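Local coordinates for putative methyl-accepting chemotaxis signal transduction protein (PDB 6W3S) that probably acts as a chemoreceptor, its Cache-type sensor region binding small ligands such as the leucine held here and passing the signal on to the chemotaxis machinery, at residues L79-G84 and G155-D160. Sequence-based numbering, arbitrary orientation.
Sequences LNVYLG and GVLGVD. With LEU (leucine), chain C.
The first torsions of Y82 and D160 bring their polar ends together: the tyrosine CG sits between its backbone N and carbonyl carbon (chi1 46°), laying the ring across the neighbouring strand, while the aspartate CG turns beside its own N (chi1 -66°). There Y82 OH donates to D160 OD1 at 2.7 Å, on the syn side, tilted somewhat out of the carboxylate plane; T142 OG1 also bonds to OD1. The other oxygen is shared as well. N80 ND2 reaches D160 OD2 at 3.0 Å through the anti lone pair, its amide nearly perpendicular to the carboxylate (83°), and also bonds D133, a second acid at the ligand; the bound leucine N donates to D160 OD2 at 2.8 Å. Y82, T142 and N80 thus hold the acid that receives the ligand's amino group, whose positive charge would probably keep the carboxylate ionised.

The tyrosine ring is sandwiched. CD1 of the bound leucine rests over one face, and G158 CA makes a CH-pi contact with the opposite one, 3.9 Å from the centroid; a glycine here leaves room for the ring to lie against the backbone. Beneath, the strands run antiparallel, with Y82 and G158 a hydrogen-bonded pair (Y82 N to G158 O 2.9 Å, G158 N to Y82 O 2.8 Å).

The result illustrates how a PDC sensor sheet builds an amino-acid pocket on one face: W115 packs edge-to-face with Y82, and W115, Y131, D133 and T134 also hydrogen-bond the bound leucine. On the reverse face V81, L157 and V159 pack against helix 4-48, while strands 90-94 and 139-149 flank the pair within the sheet.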
ATOM      1  N   LEU A  79      -6.372   5.943   9.970  1.00  7.83           N
ATOM      2  CA  LEU A  79      -7.605   5.382  10.499  1.00  8.33           C
ATOM      3  C   LEU A  79      -7.424   4.947  11.959  1.00  7.51           C
ATOM      4  O   LEU A  79      -8.239   5.285  12.800  1.00  9.43           O
ATOM      5  CB  LEU A  79      -8.055   4.209   9.638  1.00  9.57           C
ATOM      6  CG  LEU A  79      -9.495   3.835   9.949  1.00 12.79           C
ATOM      7  CD1 LEU A  79     -10.515   4.930   9.553  1.00 15.99           C
ATOM      8  CD2 LEU A  79      -9.849   2.532   9.249  1.00 15.16           C
ATOM      9  N   ASN A  80      -6.328   4.241  12.250  1.00  7.34           N
ATOM     10  CA  ASN A  80      -6.022   3.755  13.595  1.00  8.43           C
ATOM     11  C   ASN A  80      -4.515   3.811  13.750  1.00  8.01           C
ATOM     12  O   ASN A  80      -3.774   3.555  12.781  1.00  7.79           O
ATOM     13  CB  ASN A  80      -6.404   2.300  13.796  1.00 10.03           C
ATOM     14  CG  ASN A  80      -7.878   2.058  13.608  1.00  9.04           C
ATOM     15  OD1 ASN A  80      -8.703   2.554  14.379  1.00 11.28           O
ATOM     16  ND2 ASN A  80      -8.197   1.175  12.658  1.00  9.26           N
ATOM     17  N   VAL A  81      -4.064   4.136  14.967  1.00  7.05           N
ATOM     18  CA  VAL A  81      -2.652   4.037  15.315  1.00  6.01           C
ATOM     19  C   VAL A  81      -2.628   3.399  16.710  1.00  6.41           C
ATOM     20  O   VAL A  81      -3.374   3.823  17.584  1.00  8.40           O
ATOM     21  CB  VAL A  81      -1.947   5.411  15.292  1.00  6.98           C
ATOM     22  CG1 VAL A  81      -0.513   5.322  15.786  1.00  8.32           C
ATOM     23  CG2 VAL A  81      -2.040   6.112  13.939  1.00  7.27           C
ATOM     24  N   TYR A  82      -1.740   2.421  16.915  1.00  7.25           N
ATOM     25  CA  TYR A  82      -1.874   1.600  18.107  1.00  6.87           C
ATOM     26  C   TYR A  82      -0.543   0.952  18.484  1.00  6.59           C
ATOM     27  O   TYR A  82       0.347   0.789  17.653  1.00  7.66           O
ATOM     28  CB  TYR A  82      -3.009   0.524  17.917  1.00  7.59           C
ATOM     29  CG  TYR A  82      -2.983  -0.233  16.594  1.00  7.81           C
ATOM     30  CD1 TYR A  82      -3.679   0.275  15.492  1.00  7.74           C
ATOM     31  CD2 TYR A  82      -2.295  -1.421  16.420  1.00  7.84           C
ATOM     32  CE1 TYR A  82      -3.686  -0.387  14.278  1.00  8.09           C
ATOM     33  CE2 TYR A  82      -2.284  -2.103  15.219  1.00  7.52           C
ATOM     34  CZ  TYR A  82      -3.014  -1.583  14.139  1.00  7.09           C
ATOM     35  OH  TYR A  82      -3.019  -2.287  12.965  1.00  8.87           O
ATOM     36  N   LEU A  83      -0.494   0.492  19.744  1.00  6.94           N
ATOM     37  CA  LEU A  83       0.658  -0.205  20.285  1.00  6.57           C
ATOM     38  C   LEU A  83       0.206  -1.456  20.991  1.00  7.80           C
ATOM     39  O   LEU A  83      -0.511  -1.380  22.009  1.00  8.94           O
ATOM     40  CB  LEU A  83       1.464   0.709  21.217  1.00  8.24           C
ATOM     41  CG  LEU A  83       2.714   0.097  21.842  1.00  8.63           C
ATOM     42  CD1 LEU A  83       3.751  -0.214  20.771  1.00  8.61           C
ATOM     43  CD2 LEU A  83       3.289   0.969  22.940  1.00  9.99           C
ATOM     44  N   GLY A  84       0.574  -2.600  20.444  1.00  7.84           N
ATOM     45  CA  GLY A  84       0.171  -3.914  20.988  1.00  8.84           C
ATOM     46  C   GLY A  84       1.250  -4.455  21.916  1.00  7.44           C
ATOM     47  O   GLY A  84       2.449  -4.391  21.620  1.00  8.70           O
ATOM     48  N   GLY A 155       6.594  -3.086  22.499  1.00  8.52           N
ATOM     49  CA  GLY A 155       5.435  -3.638  21.876  1.00  7.81           C
ATOM     50  C   GLY A 155       5.521  -3.465  20.371  1.00  7.92           C
ATOM     51  O   GLY A 155       6.563  -3.080  19.864  1.00  9.97           O
ATOM     52  N   VAL A 156       4.421  -3.803  19.701  1.00  7.34           N
ATOM     53  CA  VAL A 156       4.348  -3.706  18.268  1.00  7.15           C
ATOM     54  C   VAL A 156       3.441  -2.526  17.876  1.00  7.00           C
ATOM     55  O   VAL A 156       2.250  -2.474  18.200  1.00  7.73           O
ATOM     56  CB  VAL A 156       3.811  -5.001  17.584  1.00  8.30           C
ATOM     57  CG1 VAL A 156       3.674  -4.749  16.088  1.00  8.85           C
ATOM     58  CG2 VAL A 156       4.728  -6.174  17.897  1.00  9.39           C
ATOM     59  N   LEU A 157       4.048  -1.527  17.224  1.00  6.83           N
ATOM     60  CA  LEU A 157       3.339  -0.355  16.696  1.00  7.13           C
ATOM     61  C   LEU A 157       2.587  -0.795  15.431  1.00  6.73           C
ATOM     62  O   LEU A 157       3.172  -1.461  14.576  1.00  7.81           O
ATOM     63  CB  LEU A 157       4.363   0.728  16.370  1.00  6.74           C
ATOM     64  CG  LEU A 157       3.833   2.006  15.756  1.00  8.04           C
ATOM     65  CD1 LEU A 157       2.944   2.762  16.715  1.00 10.94           C
ATOM     66  CD2 LEU A 157       5.023   2.859  15.311  1.00  8.46           C
ATOM     67  N   GLY A 158       1.370  -0.292  15.263  1.00  6.83           N
ATOM     68  CA  GLY A 158       0.648  -0.433  14.017  1.00  7.44           C
ATOM     69  C   GLY A 158       0.009   0.857  13.590  1.00  6.42           C
ATOM     70  O   GLY A 158      -0.485   1.637  14.405  1.00  7.46           O
ATOM     71  N   VAL A 159       0.026   1.068  12.278  1.00  6.56           N
ATOM     72  CA  VAL A 159      -0.551   2.243  11.635  1.00  6.33           C
ATOM     73  C   VAL A 159      -1.415   1.751  10.476  1.00  6.30           C
ATOM     74  O   VAL A 159      -0.933   1.066   9.577  1.00  7.23           O
ATOM     75  CB  VAL A 159       0.578   3.175  11.099  1.00  6.73           C
ATOM     76  CG1 VAL A 159      -0.038   4.345  10.298  1.00  8.13           C
ATOM     77  CG2 VAL A 159       1.431   3.705  12.216  1.00  7.51           C
ATOM     78  N   ASP A 160      -2.722   2.075  10.535  1.00  7.09           N
ATOM     79  CA  ASP A 160      -3.655   1.661   9.501  1.00  7.04           C
ATOM     80  C   ASP A 160      -3.993   2.851   8.610  1.00  7.06           C
ATOM     81  O   ASP A 160      -4.549   3.856   9.073  1.00  8.13           O
ATOM     82  CB  ASP A 160      -4.973   1.167  10.105  1.00  8.38           C
ATOM     83  CG  ASP A 160      -4.874  -0.089  10.928  1.00  7.85           C
ATOM     84  OD1 ASP A 160      -3.846  -0.804  10.886  1.00  8.50           O
ATOM     85  OD2 ASP A 160      -5.887  -0.389  11.613  1.00  8.91           O
TER
HETATM   86  N   LEU C 301      -6.466  -3.093  11.896  1.00 10.12           N
HETATM   87  CA  LEU C 301      -6.003  -3.904  13.056  1.00  9.43           C
HETATM   88  C   LEU C 301      -6.614  -5.295  12.856  1.00 10.69           C
HETATM   89  O   LEU C 301      -7.747  -5.412  12.347  1.00 11.96           O
HETATM   90  CB  LEU C 301      -6.458  -3.229  14.341  1.00 10.16           C
HETATM   91  CG  LEU C 301      -5.889  -3.779  15.673  1.00 11.30           C
HETATM   92  CD1 LEU C 301      -5.931  -2.691  16.744  1.00 12.09           C
HETATM   93  CD2 LEU C 301      -6.700  -5.000  16.137  1.00 14.14           C
HETATM   94  OXT LEU C 301      -5.988  -6.291  13.276  1.00 11.98           O